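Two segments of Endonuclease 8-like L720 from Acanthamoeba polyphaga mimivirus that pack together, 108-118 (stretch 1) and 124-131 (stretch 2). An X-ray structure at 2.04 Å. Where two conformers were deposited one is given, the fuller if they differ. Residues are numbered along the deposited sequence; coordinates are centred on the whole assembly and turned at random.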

ATOM      1  N   LEU A 108      -2.070  -9.148  14.479  1.00 20.76           N
ATOM      2  CA  LEU A 108      -0.908  -9.810  15.055  1.00 27.86           C
ATOM      3  C   LEU A 108      -0.512 -10.996  14.186  1.00 24.35           C
ATOM      4  O   LEU A 108      -1.335 -11.861  13.886  1.00 37.69           O
ATOM      5  N   LEU A 109       0.749 -11.033  13.774  1.00 21.35           N
ATOM      6  CA  LEU A 109       1.262 -12.166  13.017  1.00 17.19           C
ATOM      7  C   LEU A 109       2.344 -12.887  13.810  1.00 25.28           C
ATOM      8  O   LEU A 109       3.386 -12.315  14.130  1.00 28.49           O
ATOM      9  N   ASP A 110       2.078 -14.145  14.135  1.00 21.03           N
ATOM     10  CA  ASP A 110       3.043 -14.992  14.817  1.00 22.88           C
ATOM     11  C   ASP A 110       3.814 -15.777  13.759  1.00 20.59           C
ATOM     12  O   ASP A 110       3.245 -16.623  13.076  1.00 25.51           O
ATOM     13  N   PRO A 111       5.118 -15.488  13.620  1.00 19.56           N
ATOM     14  CA  PRO A 111       5.966 -16.107  12.594  1.00 23.85           C
ATOM     15  C   PRO A 111       6.073 -17.627  12.715  1.00 28.03           C
ATOM     16  O   PRO A 111       6.473 -18.283  11.756  1.00 42.68           O
ATOM     17  N   ASN A 112       5.721 -18.174  13.874  1.00 28.68           N
ATOM     18  CA  ASN A 112       5.739 -19.619  14.076  1.00 28.15           C
ATOM     19  C   ASN A 112       4.362 -20.251  13.923  1.00 42.61           C
ATOM     20  O   ASN A 112       4.185 -21.443  14.173  1.00 40.72           O
ATOM     21  N   CYS A 113       3.385 -19.450  13.514  1.00 21.37           N
ATOM     22  CA  CYS A 113       2.006 -19.920  13.424  1.00 21.32           C
ATOM     23  C   CYS A 113       1.704 -20.559  12.072  1.00 22.56           C
ATOM     24  O   CYS A 113       2.032 -20.004  11.021  1.00 21.79           O
ATOM     25  N   LEU A 114       1.070 -21.725  12.109  1.00 18.61           N
ATOM     26  CA  LEU A 114       0.738 -22.459  10.891  1.00 19.09           C
ATOM     27  C   LEU A 114      -0.752 -22.404  10.560  1.00 17.78           C
ATOM     28  O   LEU A 114      -1.237 -23.172   9.729  1.00 19.75           O
ATOM     29  N   ALA A 115      -1.474 -21.495  11.209  1.00 19.05           N
ATOM     30  CA  ALA A 115      -2.887 -21.293  10.905  1.00 29.88           C
ATOM     31  C   ALA A 115      -3.051 -20.586   9.565  1.00 20.95           C
ATOM     32  O   ALA A 115      -2.290 -19.678   9.238  1.00 22.39           O
ATOM     33  N   GLU A 116      -4.048 -21.011   8.796  1.00 16.62           N
ATOM     34  CA  GLU A 116      -4.319 -20.420   7.489  1.00 18.46           C
ATOM     35  C   GLU A 116      -5.049 -19.086   7.627  1.00 22.40           C
ATOM     36  O   GLU A 116      -6.044 -18.985   8.347  1.00 19.94           O
ATOM     37  N   ILE A 117      -4.553 -18.064   6.939  1.00 15.91           N
ATOM     38  CA  ILE A 117      -5.191 -16.750   6.956  1.00 15.76           C
ATOM     39  C   ILE A 117      -5.366 -16.202   5.545  1.00 16.52           C
ATOM     40  O   ILE A 117      -4.664 -16.609   4.619  1.00 17.22           O
ATOM     41  N   LYS A 118      -6.306 -15.276   5.386  1.00 17.15           N
ATOM     42  CA  LYS A 118      -6.537 -14.643   4.095  1.00 19.71           C
ATOM     43  C   LYS A 118      -5.862 -13.279   4.025  1.00 21.30           C
ATOM     44  O   LYS A 118      -6.181 -12.378   4.801  1.00 22.82           O
ATOM     45  N   CYS A 124      -2.866 -18.404   2.927  1.00 20.87           N
ATOM     46  CA  CYS A 124      -1.640 -19.097   3.300  1.00 32.26           C
ATOM     47  C   CYS A 124      -1.471 -19.106   4.814  1.00 20.29           C
ATOM     48  O   CYS A 124      -2.254 -18.488   5.536  1.00 17.38           O
ATOM     49  N   THR A 125      -0.447 -19.805   5.298  1.00 16.45           N
ATOM     50  CA  THR A 125      -0.169 -19.814   6.730  1.00 16.41           C
ATOM     51  C   THR A 125       0.334 -18.449   7.176  1.00 16.27           C
ATOM     52  O   THR A 125       0.827 -17.663   6.366  1.00 16.24           O
ATOM     53  N   THR A 126       0.205 -18.176   8.469  1.00 18.90           N
ATOM     54  CA  THR A 126       0.689 -16.931   9.046  1.00 19.78           C
ATOM     55  C   THR A 126       2.186 -16.784   8.809  1.00 22.05           C
ATOM     56  O   THR A 126       2.670 -15.698   8.490  1.00 18.98           O
ATOM     57  N   ARG A 127       2.910 -17.890   8.954  1.00 19.22           N
ATOM     58  CA  ARG A 127       4.350 -17.909   8.718  1.00 20.38           C
ATOM     59  C   ARG A 127       4.691 -17.547   7.275  1.00 24.29           C
ATOM     60  O   ARG A 127       5.592 -16.747   7.022  1.00 19.77           O
ATOM     61  N   GLN A 128       3.964 -18.138   6.333  1.00 18.79           N
ATOM     62  CA  GLN A 128       4.192 -17.887   4.911  1.00 20.10           C
ATOM     63  C   GLN A 128       3.882 -16.440   4.529  1.00 23.18           C
ATOM     64  O   GLN A 128       4.536 -15.865   3.655  1.00 18.75           O
ATOM     65  N   ALA A 129       2.881 -15.859   5.183  1.00 20.82           N
ATOM     66  CA  ALA A 129       2.504 -14.467   4.940  1.00 24.65           C
ATOM     67  C   ALA A 129       3.665 -13.513   5.215  1.00 23.67           C
ATOM     68  O   ALA A 129       3.898 -12.567   4.458  1.00 20.03           O
ATOM     69  N   ILE A 130       4.392 -13.766   6.298  1.00 18.21           N
ATOM     70  CA  ILE A 130       5.555 -12.954   6.649  1.00 19.58           C
ATOM     71  C   ILE A 130       6.697 -13.158   5.651  1.00 25.00           C
ATOM     72  O   ILE A 130       7.361 -12.201   5.249  1.00 21.52           O
ATOM     73  N   MET A 131       6.913 -14.404   5.240  1.00 22.09           N
ATOM     74  CA  MET A 131       7.952 -14.715   4.262  0.52 23.97           C
ATOM     75  C   MET A 131       7.637 -14.099   2.900  1.00 21.35           C
ATOM     76  O   MET A 131       8.527 -13.592   2.219  1.00 24.51           O
TER

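Stretch 2 enters the contact as a short strand and turns directly into a helix, and stretch 1 packs against it with a strand end, a loop and a second strand, together burying 709 Å². Cys124 (chi1 p) forms an antiparallel, hydrogen-bonded pair with Ile117: Ile117 N donates to Cys124 O at 2.7 Å in nearly linear geometry, and Cys124 N returns a bond to Ile117 O at 3.1 Å. The side chains of both residues lie on the same face of the sheet, although the contact at Cys124 is made mainly by its backbone.

Thr125, paired with Glu116, ends the strand and caps the helix. Its p rotamer places OG1 3.0 Å from Gln128 N, from which it accepts a hydrogen bond, while CG2 is left to meet stretch 1, lying 3.6 Å from Leu114 O and 3.4 Å from Glu116 OE2. The Glu116 side chain (chi1 m, chi2 m) starts out sideways and bends back to make this approach.

Thr126 is buried and points toward stretch 1, which covers more of it than of any other residue in the contact. Its m rotamer sets CG2 against Leu109 CD2 at 3.7 Å and Asp110 O at 3.4 Å, and OG1 near Cys113 SG at 3.6 Å and Ile117 CG2 at 3.8 Å. Its backbone N makes a weak hydrogen bond to Ala115 O at 3.0 Å. Cys113 (chi1 t) also turns its SG to its own loop, where it accepts from Ala115 N at 3.4 Å.

Arg127 leaves the helix sideways with chi1 to chi3 all t, an extended chain that carries its guanidinium to the turn formed by Asp110 to Cys113. There NH1 donates to Pro111 O at 2.8 Å, and Asn112 OD1 also lies at the edge of the group, 3.4 Å from NH1. The backbone adds a second tie to the same turn, Arg127 N donating to Cys113 O at 3.1 Å.

Gln128 projects sideways and makes no contact with stretch 1. Ala129 points inward, and its CB meets Ile117 CD1 at 4.1 Å; the p, t rotamer of Ile117 brings this methyl against the helix. Ile130 (m, t) also points inward, bringing CD1 to 3.9 Å from Leu109 CB and 3.8 Å from Pro111 CB, so one methyl contacts both the strand end and the turn. Leu109 (m, t) faces the helix to complete this apolar patch.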

ATOM      1  CB  LEU A 108      -1.211 -10.299  16.469  1.00 51.41           C
ATOM      2  CG  LEU A 108      -0.041 -10.983  17.179  1.00 41.05           C
ATOM      3  CD1 LEU A 108       0.979  -9.949  17.630  1.00 27.73           C
ATOM      4  CD2 LEU A 108      -0.522 -11.830  18.349  1.00 48.04           C
ATOM      5  CB  LEU A 109       1.804 -11.719  11.658  1.00 18.37           C
ATOM      6  CG  LEU A 109       0.802 -11.094  10.687  1.00 35.12           C
ATOM      7  CD1 LEU A 109       1.476 -10.773   9.361  1.00 28.11           C
ATOM      8  CD2 LEU A 109      -0.397 -12.004  10.475  1.00 37.17           C
ATOM      9  CB  ASP A 110       2.308 -15.926  15.786  1.00 21.60           C
ATOM     10  CG  ASP A 110       3.222 -16.957  16.436  1.00 30.16           C
ATOM     11  OD1 ASP A 110       4.461 -16.842  16.333  1.00 26.83           O
ATOM     12  OD2 ASP A 110       2.684 -17.889  17.069  1.00 41.33           O
ATOM     13  CB  PRO A 111       7.335 -15.457  12.830  1.00 34.68           C
ATOM     14  CG  PRO A 111       7.289 -14.957  14.235  1.00 47.62           C
ATOM     15  CD  PRO A 111       5.870 -14.539  14.457  1.00 23.40           C
ATOM     16  CB  ASN A 112       6.295 -19.956  15.461  1.00 29.30           C
ATOM     17  CG  ASN A 112       7.795 -19.766  15.551  1.00 42.74           C
ATOM     18  OD1 ASN A 112       8.431 -19.298  14.607  1.00 47.05           O
ATOM     19  ND2 ASN A 112       8.368 -20.128  16.693  1.00 51.12           N
ATOM     20  CB  CYS A 113       1.032 -18.771  13.696  1.00 18.26           C
ATOM     21  SG  CYS A 113      -0.695 -19.259  13.717  1.00 27.07           S
ATOM     22  CB  LEU A 114       1.202 -23.915  11.002  1.00 23.45           C
ATOM     23  CG  LEU A 114       2.711 -24.101  11.174  1.00 30.44           C
ATOM     24  CD1 LEU A 114       3.063 -25.575  11.319  1.00 29.63           C
ATOM     25  CD2 LEU A 114       3.462 -23.475  10.005  1.00 31.45           C
ATOM     26  CB  ALA A 115      -3.563 -20.500  12.010  1.00 22.76           C
ATOM     27  CB  GLU A 116      -5.153 -21.380   6.638  1.00 21.43           C
ATOM     28  CG  GLU A 116      -4.489 -22.721   6.371  1.00 25.31           C
ATOM     29  CD  GLU A 116      -3.452 -22.648   5.266  1.00 39.26           C
ATOM     30  OE1 GLU A 116      -3.618 -21.816   4.349  1.00 40.88           O
ATOM     31  OE2 GLU A 116      -2.473 -23.421   5.313  1.00 44.35           O
ATOM     32  CB  ILE A 117      -4.390 -15.722   7.792  1.00 15.84           C
ATOM     33  CG1 ILE A 117      -3.002 -15.501   7.186  1.00 17.33           C
ATOM     34  CG2 ILE A 117      -4.286 -16.171   9.243  1.00 16.20           C
ATOM     35  CD1 ILE A 117      -2.164 -14.473   7.926  1.00 17.87           C
ATOM     36  CB  LYS A 118      -8.034 -14.491   3.833  1.00 21.63           C
ATOM     37  CG  LYS A 118      -8.366 -13.859   2.484  1.00 24.71           C
ATOM     38  CD  LYS A 118      -9.857 -13.583   2.357  1.00 32.93           C
ATOM     39  CE  LYS A 118     -10.168 -12.816   1.079  1.00 38.39           C
ATOM     40  NZ  LYS A 118      -9.669 -13.533  -0.123  1.00 47.76           N
ATOM     41  CB  CYS A 124      -0.434 -18.415   2.650  1.00 20.30           C
ATOM     42  SG  CYS A 124      -0.237 -16.671   3.115  1.00 22.86           S
ATOM     43  CB  THR A 125       0.879 -20.877   7.122  1.00 22.06           C
ATOM     44  OG1 THR A 125       2.141 -20.557   6.524  1.00 22.14           O
ATOM     45  CG2 THR A 125       0.436 -22.263   6.675  1.00 20.60           C
ATOM     46  CB  THR A 126       0.401 -16.876  10.557  1.00 21.32           C
ATOM     47  OG1 THR A 126      -0.987 -17.152  10.784  1.00 22.34           O
ATOM     48  CG2 THR A 126       0.746 -15.506  11.119  1.00 24.83           C
ATOM     49  CB  ARG A 127       4.929 -19.285   9.063  1.00 22.56           C
ATOM     50  CG  ARG A 127       6.418 -19.424   8.785  1.00 30.34           C
ATOM     51  CD  ARG A 127       6.955 -20.752   9.299  1.00 33.69           C
ATOM     52  NE  ARG A 127       8.411 -20.817   9.229  1.00 48.32           N
ATOM     53  CZ  ARG A 127       9.226 -20.402  10.193  1.00 54.01           C
ATOM     54  NH1 ARG A 127       8.730 -19.888  11.310  1.00 53.37           N
ATOM     55  NH2 ARG A 127      10.540 -20.500  10.041  1.00 70.86           N
ATOM     56  CB  GLN A 128       3.361 -18.846   4.058  1.00 19.31           C
ATOM     57  CG  GLN A 128       3.657 -18.759   2.569  1.00 27.80           C
ATOM     58  CD  GLN A 128       5.058 -19.224   2.229  1.00 31.35           C
ATOM     59  OE1 GLN A 128       5.542 -20.215   2.772  1.00 39.72           O
ATOM     60  NE2 GLN A 128       5.721 -18.504   1.330  1.00 31.96           N
ATOM     61  CB  ALA A 129       1.292 -14.091   5.780  1.00 18.07           C
ATOM     62  CB  ILE A 130       6.031 -13.247   8.089  1.00 18.97           C
ATOM     63  CG1 ILE A 130       4.933 -12.876   9.089  1.00 25.79           C
ATOM     64  CG2 ILE A 130       7.312 -12.486   8.404  1.00 28.62           C
ATOM     65  CD1 ILE A 130       5.291 -13.158  10.532  1.00 26.39           C
ATOM     66  CB  MET A 131       8.123 -16.229   4.126  0.52 28.54           C
ATOM     67  CG  MET A 131       9.289 -16.649   3.243  0.52 39.52           C
ATOM     68  SD  MET A 131      10.896 -16.195   3.924  0.52 53.36           S
ATOM     69  CE  MET A 131      11.418 -14.931   2.768  0.52 26.71           C
TER